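Local coordinates for 3-carboxy-cis,cis-muconate cycloisomerase (Pseudomonas putida, PDB 1RE5), which is a cycloisomerase of the fumarase/aspartase superfamily, whose mainly helical members work as tetramers, at residues R440-S443 / E444-F448. Residues are numbered along the deposited sequence; the frame is centred on the assembly and turned at random.
Sequences RAVS and EHQRF
The carbonyl oxygen of S443 receives two backbone N-H groups, that of R447 at 3.0 Å from N to O and, more weakly, that of Q446, within the C-terminal alpha-helix 434-449. R447 N lies in the plane of the S443 carbonyl, whereas the weak bond from Q446 is strongly bent at the hydrogen. Q446 N also donates to V442 O, and the i to i+4 ladder runs on through H445 N to A441 O and E444 N to R440 O, the last nearly straight at 174°.

The side chains spread into different surroundings. V442 and H445 face helix 106-142, where V442 packs on S137 and L141; H445 NE2 is hydrogen-bonded to OD1 of D134, tying this buried imidazole to the neighbouring helix. A441 rests on A167 of helix 162-187 and on Q224 of a second subunit, while R440 and E444 pack against P222 and E223 of that subunit, placing this turn at a subunit interface.

Q446 and R447 lie on the exposed side. The extended chain of Q446 brings its CD to 4.2 Å from V442 CG1. R447 instead bends at chi2 and chi3 (-76° and 68°), folding back over the preceding turn. Its guanidinium meets S443 OG at the edge and in plane, with NH1 3.6 Å from that hydroxyl oxygen.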
ATOM      1  N   ARG D 440     -27.071  20.482  12.976  1.00 24.57           N
ATOM      2  CA  ARG D 440     -27.412  19.374  12.103  1.00 24.99           C
ATOM      3  C   ARG D 440     -26.650  18.105  12.460  1.00 26.52           C
ATOM      4  O   ARG D 440     -27.226  17.021  12.520  1.00 27.58           O
ATOM      5  CB  ARG D 440     -27.117  19.749  10.657  1.00 23.63           C
ATOM      6  CG  ARG D 440     -27.845  20.969  10.172  1.00 21.94           C
ATOM      7  CD  ARG D 440     -27.520  21.197   8.721  1.00 23.22           C
ATOM      8  NE  ARG D 440     -28.714  21.216   7.890  1.00 25.44           N
ATOM      9  CZ  ARG D 440     -28.820  20.592   6.721  1.00 27.95           C
ATOM     10  NH1 ARG D 440     -27.811  19.885   6.232  1.00 27.80           N
ATOM     11  NH2 ARG D 440     -29.940  20.694   6.020  1.00 32.25           N
ATOM     12  N   ALA D 441     -25.351  18.236  12.690  1.00 28.74           N
ATOM     13  CA  ALA D 441     -24.531  17.079  13.035  1.00 30.13           C
ATOM     14  C   ALA D 441     -24.984  16.419  14.336  1.00 31.14           C
ATOM     15  O   ALA D 441     -25.112  15.192  14.405  1.00 31.19           O
ATOM     16  CB  ALA D 441     -23.063  17.487  13.142  1.00 29.33           C
ATOM     17  N   VAL D 442     -25.210  17.232  15.370  1.00 32.15           N
ATOM     18  CA  VAL D 442     -25.640  16.713  16.669  1.00 31.66           C
ATOM     19  C   VAL D 442     -27.022  16.112  16.521  1.00 32.18           C
ATOM     20  O   VAL D 442     -27.324  15.066  17.086  1.00 31.45           O
ATOM     21  CB  VAL D 442     -25.672  17.825  17.727  1.00 30.74           C
ATOM     22  CG1 VAL D 442     -26.306  17.314  19.015  1.00 28.98           C
ATOM     23  CG2 VAL D 442     -24.252  18.305  17.984  1.00 29.28           C
ATOM     24  N   SER D 443     -27.856  16.782  15.739  1.00 33.64           N
ATOM     25  CA  SER D 443     -29.211  16.312  15.482  1.00 35.85           C
ATOM     26  C   SER D 443     -29.170  14.882  14.933  1.00 36.49           C
ATOM     27  O   SER D 443     -29.763  13.964  15.488  1.00 36.65           O
ATOM     28  CB  SER D 443     -29.881  17.239  14.471  1.00 35.93           C
ATOM     29  OG  SER D 443     -31.188  16.797  14.180  1.00 40.70           O
ATOM     30  N   GLU D 444     -28.450  14.709  13.834  1.00 37.57           N
ATOM     31  CA  GLU D 444     -28.310  13.415  13.195  1.00 39.07           C
ATOM     32  C   GLU D 444     -27.728  12.364  14.147  1.00 38.34           C
ATOM     33  O   GLU D 444     -28.065  11.184  14.069  1.00 37.70           O
ATOM     34  CB  GLU D 444     -27.420  13.573  11.976  1.00 41.41           C
ATOM     35  CG  GLU D 444     -27.731  12.606  10.891  1.00 48.64           C
ATOM     36  CD  GLU D 444     -26.919  12.880   9.653  1.00 53.00           C
ATOM     37  OE1 GLU D 444     -25.674  12.684   9.694  1.00 56.02           O
ATOM     38  OE2 GLU D 444     -27.534  13.300   8.644  1.00 55.24           O
ATOM     39  N   HIS D 445     -26.843  12.797  15.036  1.00 38.40           N
ATOM     40  CA  HIS D 445     -26.234  11.900  16.010  1.00 38.46           C
ATOM     41  C   HIS D 445     -27.308  11.367  16.960  1.00 39.72           C
ATOM     42  O   HIS D 445     -27.276  10.202  17.343  1.00 39.64           O
ATOM     43  CB  HIS D 445     -25.140  12.637  16.805  1.00 35.64           C
ATOM     44  CG  HIS D 445     -24.758  11.957  18.085  1.00 32.57           C
ATOM     45  ND1 HIS D 445     -24.125  10.733  18.124  1.00 32.78           N
ATOM     46  CD2 HIS D 445     -24.952  12.319  19.376  1.00 31.64           C
ATOM     47  CE1 HIS D 445     -23.948  10.371  19.383  1.00 31.42           C
ATOM     48  NE2 HIS D 445     -24.441  11.315  20.162  1.00 30.49           N
ATOM     49  N   GLN D 446     -28.256  12.218  17.341  1.00 41.77           N
ATOM     50  CA  GLN D 446     -29.316  11.783  18.241  1.00 46.00           C
ATOM     51  C   GLN D 446     -30.335  10.928  17.496  1.00 48.16           C
ATOM     52  O   GLN D 446     -30.929  10.030  18.088  1.00 48.62           O
ATOM     53  CB  GLN D 446     -30.003  12.984  18.891  1.00 47.56           C
ATOM     54  CG  GLN D 446     -29.022  13.947  19.547  1.00 51.32           C
ATOM     55  CD  GLN D 446     -29.691  15.098  20.297  1.00 53.05           C
ATOM     56  OE1 GLN D 446     -30.566  15.799  19.765  1.00 54.22           O
ATOM     57  NE2 GLN D 446     -29.262  15.307  21.537  1.00 53.39           N
ATOM     58  N   ARG D 447     -30.531  11.205  16.204  1.00 50.80           N
ATOM     59  CA  ARG D 447     -31.462  10.436  15.366  1.00 53.49           C
ATOM     60  C   ARG D 447     -30.974   8.990  15.295  1.00 54.85           C
ATOM     61  O   ARG D 447     -31.736   8.051  15.502  1.00 54.50           O
ATOM     62  CB  ARG D 447     -31.508  10.980  13.926  1.00 55.36           C
ATOM     63  CG  ARG D 447     -31.932  12.440  13.746  1.00 59.38           C
ATOM     64  CD  ARG D 447     -33.436  12.634  13.899  1.00 61.30           C
ATOM     65  NE  ARG D 447     -33.873  12.400  15.271  1.00 63.87           N
ATOM     66  CZ  ARG D 447     -33.534  13.167  16.304  1.00 65.58           C
ATOM     67  NH1 ARG D 447     -32.751  14.228  16.131  1.00 65.55           N
ATOM     68  NH2 ARG D 447     -33.978  12.872  17.518  1.00 67.21           N
ATOM     69  N   PHE D 448     -29.689   8.826  14.982  1.00 57.81           N
ATOM     70  CA  PHE D 448     -29.070   7.506  14.860  1.00 59.19           C
ATOM     71  C   PHE D 448     -29.356   6.653  16.071  1.00 62.26           C
ATOM     72  O   PHE D 448     -29.794   5.511  15.936  1.00 62.74           O
ATOM     73  CB  PHE D 448     -27.551   7.617  14.706  1.00 55.43           C
ATOM     74  CG  PHE D 448     -26.867   6.285  14.536  1.00 51.48           C
ATOM     75  CD1 PHE D 448     -26.803   5.675  13.285  1.00 49.34           C
ATOM     76  CD2 PHE D 448     -26.346   5.613  15.635  1.00 49.00           C
ATOM     77  CE1 PHE D 448     -26.235   4.415  13.134  1.00 47.54           C
ATOM     78  CE2 PHE D 448     -25.778   4.353  15.491  1.00 47.98           C
ATOM     79  CZ  PHE D 448     -25.724   3.753  14.239  1.00 46.90           C
TER